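Local atomic coordinates of GDSL-like protein (Collinsella aerofaciens ATCC 25986, PDB entry 7BXD), a protein that probably hydrolyses ester bonds as a GDSL-type acyl-hydrolase of the SGNH hydrolase clan. Residues Ala60-Gly63 against Gly64-Val67; Glu89-Asp92 against Gly93-Asp96. All coordinates share one frame; numbering follows the deposited sequence.

Interaction 1. Residues Ala60-Gly63 against Gly64-Val67; sequences ALLG and GAVV
The flat groups where Ala60-Gly63 meets Gly64-Val67 are peptide units, and the one joining Gly63 to Gly64 divides the turn. Leu62 CB and Ala65 CB lie on one side of its plane and Ala60 O on the other, each beyond the edge of the group and not stacked on a face, while its opposite edges carry Gly63 O and the N-H of Gly64. That N-H is directed to Gly59 O, one turn back in the helix; Ala60 O, at 4.4 Å from Gly64 N, is taken instead by the preceding amide, with Gly63 N 3.1 Å from Ala60 O. Gly63 and Gly64 both have positive phi, 83° and 118°; a side chain at either position would press against the preceding carbonyl oxygen, so both suit glycine.

An apolar contact closes the inner side of the turn. Leu62 CB lies 4.2 Å from Ala65 CB, and the methyl Leu62 CD1 passes alongside at 4.4 Å from Ala65 CB. With CG placed beside the backbone N and opposite the carbonyl carbon (chi1 -65°), the leucine runs inward from the turn. Both side chains are buried and rest on Ile31 of strand 30-35; Leu62 also touches Thr238 of helix 223-240, against which Leu61 packs as well. Beyond Ala65 the chain enters the sheet, where Val66 pairs through its backbone with Ser29 and Ile31.

The paired bonds from Gly63 and Gly64 define a Schellman motif with Gly63 as the C-prime residue. It ends helix 55-61 and turns the chain into strand 66-71, completing the beta-alpha-beta crossover from strand 30-35 to the neighbouring parallel strand in the alpha/beta fold of SGNH hydrolases.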
loop_
_atom_site.group_PDB
_atom_site.type_symbol
_atom_site.label_atom_id
_atom_site.label_comp_id
_atom_site.label_asym_id
_atom_site.label_seq_id
_atom_site.Cartn_x
_atom_site.Cartn_y
_atom_site.Cartn_z
ATOM N N ALA A 60 -11.268 -11.517 -10.642
ATOM C CA ALA A 60 -12.199 -11.586 -11.763
ATOM C C ALA A 60 -11.915 -10.496 -12.775
ATOM O O ALA A 60 -12.056 -10.719 -13.982
ATOM C CB ALA A 60 -13.636 -11.489 -11.260
ATOM N N LEU A 61 -11.489 -9.317 -12.311
ATOM C CA LEU A 61 -11.199 -8.222 -13.233
ATOM C C LEU A 61 -10.012 -8.540 -14.122
ATOM O O LEU A 61 -9.877 -7.962 -15.211
ATOM C CB LEU A 61 -10.958 -6.913 -12.469
ATOM C CG LEU A 61 -12.177 -6.312 -11.773
ATOM C CD1 LEU A 61 -11.763 -5.182 -10.836
ATOM C CD2 LEU A 61 -13.232 -5.847 -12.792
ATOM N N LEU A 62 -9.123 -9.410 -13.657
ATOM C CA LEU A 62 -7.944 -9.817 -14.399
ATOM C C LEU A 62 -8.146 -11.150 -15.115
ATOM O O LEU A 62 -7.177 -11.724 -15.605
ATOM C CB LEU A 62 -6.731 -9.876 -13.463
ATOM C CG LEU A 62 -6.304 -8.528 -12.872
ATOM C CD1 LEU A 62 -5.189 -8.775 -11.883
ATOM C CD2 LEU A 62 -5.894 -7.544 -13.962
ATOM N N GLY A 63 -9.382 -11.636 -15.222
ATOM C CA GLY A 63 -9.630 -12.841 -15.995
ATOM C C GLY A 63 -9.378 -14.137 -15.263
ATOM O O GLY A 63 -9.257 -15.193 -15.903
ATOM N N GLY A 64 -9.316 -14.106 -13.943
ATOM C CA GLY A 64 -9.228 -15.326 -13.179
ATOM C C GLY A 64 -7.977 -15.499 -12.338
ATOM O O GLY A 64 -7.716 -16.599 -11.853
ATOM N N ALA A 65 -7.208 -14.429 -12.124
ATOM C CA ALA A 65 -6.069 -14.502 -11.213
ATOM C C ALA A 65 -6.527 -14.907 -9.812
ATOM O O ALA A 65 -7.644 -14.600 -9.378
ATOM C CB ALA A 65 -5.390 -13.137 -11.127
ATOM N N VAL A 66 -5.643 -15.596 -9.094
ATOM C CA VAL A 66 -5.881 -15.950 -7.702
ATOM C C VAL A 66 -5.222 -14.872 -6.861
ATOM O O VAL A 66 -4.030 -14.602 -7.021
ATOM C CB VAL A 66 -5.307 -17.336 -7.385
ATOM C CG1 VAL A 66 -5.409 -17.639 -5.883
ATOM C CG2 VAL A 66 -6.031 -18.388 -8.198
ATOM N N VAL A 67 -5.983 -14.231 -5.988
ATOM C CA VAL A 67 -5.494 -13.063 -5.265
ATOM C C VAL A 67 -5.459 -13.389 -3.780
ATOM O O VAL A 67 -6.463 -13.851 -3.219
ATOM C CB VAL A 67 -6.344 -11.817 -5.565
ATOM C CG1 VAL A 67 -5.758 -10.603 -4.840
ATOM C CG2 VAL A 67 -6.385 -11.548 -7.072
#

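Interaction 2. Residues Glu89-Asp92 against Gly93-Asp96; sequences ERLD and GIDD
Arg90 to Ile94 are wound into two overlapping type I turns, each closed by a backbone bond between residues three apart, both donors above the carbonyl plane: Gly93 N gives to Arg90 O at 3.1 Å with an N-H...O angle of 142°, and Ile94 N gives to Leu91 O, also at 3.1 Å but nearly straight at 170°.

Ile94 supplies most of the side-chain contact. Its two branches face successive carbonyl oxygens from one side of the turn: CG2 packs 3.5 Å from Arg90 O, and CG1 lies 3.4 Å from Leu91 O. CG1 sits between the backbone N and the carbonyl carbon (chi1 78°), which sets it off the end of Leu91 O, close to the carbonyl plane, and the extended second torsion sends CD1 on toward the leucine. There Leu91 CD1 meets Ile94 CD1 at 3.8 Å, the two side chains crossing at a slant. Leu91 continues onto Thr137 and Ile138 of helix 127-141, whereas Ile94 reaches Cys32 and Phe34 of strand 30-35 and Phe70 of strand 66-71.

Arg90 directs its guanidinium group to other partners: NH2 binds Ser75 OG and Gly35 O, NH1 binds Phe70 O, and NE binds Asp85 O.

Chemically, the turn combines main-chain hydrogen bonding with an apolar interior. The Arg90 and Leu91 carbonyls each accept one amide; Ile94 CG2 lies by the first and CG1 by the second, and the buried Leu91-Ile94 pair probably screens the second bond at least in part, while the carboxylate of Asp92 lies on the exposed side.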
loop_
_atom_site.group_PDB
_atom_site.type_symbol
_atom_site.label_atom_id
_atom_site.label_comp_id
_atom_site.label_asym_id
_atom_site.label_seq_id
_atom_site.Cartn_x
_atom_site.Cartn_y
_atom_site.Cartn_z
ATOM N N GLU A 89 8.845 -6.581 9.243
ATOM C CA GLU A 89 8.744 -7.691 10.182
ATOM C C GLU A 89 7.842 -8.809 9.669
ATOM O O GLU A 89 8.060 -9.987 9.999
ATOM C CB GLU A 89 8.278 -7.183 11.538
ATOM C CG GLU A 89 9.349 -6.423 12.306
ATOM C CD GLU A 89 8.791 -5.468 13.352
ATOM O OE1 GLU A 89 7.953 -4.599 13.010
ATOM O OE2 GLU A 89 9.235 -5.546 14.538
ATOM N N ARG A 90 6.795 -8.460 8.896
ATOM C CA ARG A 90 5.821 -9.444 8.427
ATOM C C ARG A 90 6.287 -10.207 7.192
ATOM O O ARG A 90 5.699 -11.249 6.870
ATOM C CB ARG A 90 4.480 -8.769 8.092
ATOM C CG ARG A 90 3.717 -8.298 9.344
ATOM C CD ARG A 90 2.261 -8.018 8.966
ATOM N NE ARG A 90 2.237 -6.789 8.195
ATOM C CZ ARG A 90 1.595 -6.542 7.033
ATOM N NH1 ARG A 90 0.881 -7.453 6.362
ATOM N NH2 ARG A 90 1.685 -5.321 6.555
ATOM N N LEU A 91 7.278 -9.689 6.447
ATOM C CA LEU A 91 7.529 -10.222 5.104
ATOM C C LEU A 91 7.824 -11.731 5.121
ATOM O O LEU A 91 7.331 -12.486 4.268
ATOM C CB LEU A 91 8.663 -9.438 4.443
ATOM C CG LEU A 91 9.146 -9.973 3.098
ATOM C CD1 LEU A 91 8.037 -9.992 2.071
ATOM C CD2 LEU A 91 10.309 -9.109 2.629
ATOM N N ASP A 92 8.669 -12.190 6.051
ATOM C CA ASP A 92 9.090 -13.579 5.971
ATOM C C ASP A 92 7.932 -14.542 6.171
ATOM O O ASP A 92 8.030 -15.714 5.757
ATOM C CB ASP A 92 10.163 -13.901 7.020
ATOM C CG ASP A 92 10.944 -15.185 6.711
ATOM O OD1 ASP A 92 11.604 -15.240 5.643
ATOM O OD2 ASP A 92 10.932 -16.119 7.541
ATOM N N GLY A 93 6.837 -14.081 6.793
ATOM C CA GLY A 93 5.670 -14.901 7.056
ATOM C C GLY A 93 4.592 -14.891 5.996
ATOM O O GLY A 93 3.558 -15.550 6.189
ATOM N N ILE A 94 4.759 -14.144 4.889
ATOM C CA ILE A 94 3.759 -14.146 3.812
ATOM C C ILE A 94 4.182 -15.148 2.746
ATOM O O ILE A 94 5.313 -15.630 2.702
ATOM C CB ILE A 94 3.495 -12.743 3.222
ATOM C CG1 ILE A 94 4.600 -12.307 2.245
ATOM C CG2 ILE A 94 3.281 -11.706 4.344
ATOM C CD1 ILE A 94 4.344 -10.928 1.601
ATOM N N ASP A 95 3.240 -15.512 1.879
ATOM C CA ASP A 95 3.507 -16.480 0.818
ATOM C C ASP A 95 4.718 -16.048 -0.009
ATOM O O ASP A 95 4.791 -14.891 -0.457
ATOM C CB ASP A 95 2.264 -16.538 -0.081
ATOM C CG ASP A 95 2.396 -17.516 -1.222
ATOM O OD1 ASP A 95 3.242 -18.449 -1.171
ATOM O OD2 ASP A 95 1.604 -17.364 -2.194
ATOM N N ASP A 96 5.688 -16.957 -0.188
ATOM C CA ASP A 96 6.854 -16.667 -1.026
ATOM C C ASP A 96 6.747 -17.214 -2.444
ATOM O O ASP A 96 7.670 -17.016 -3.248
ATOM C CB ASP A 96 8.160 -17.143 -0.365
ATOM C CG ASP A 96 8.292 -18.667 -0.307
ATOM O OD1 ASP A 96 7.517 -19.389 -0.979
ATOM O OD2 ASP A 96 9.214 -19.132 0.401
#

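Interactions 1 and 2 follow one another along the chain, and strand 66-71 relates them: interaction 1 runs into its start, and Phe70 near its end packs on Ile94 of interaction 2, while a loop and helix 87-90 complete the path. Their centres are 22 Å apart and their nearest atoms about 8 Å, so they do not touch. Strand 30-35 lies between them, with Ile31 meeting Leu62 and Ala65, and Cys32 and Phe34 meeting Ile94, consistent with contacts on opposite faces of the sheet. Interaction 2 is the more closely tied to the probable catalytic region, because Arg90 binds the carbonyl of Gly35, where the Gly-Asp-Ser signature of the family begins.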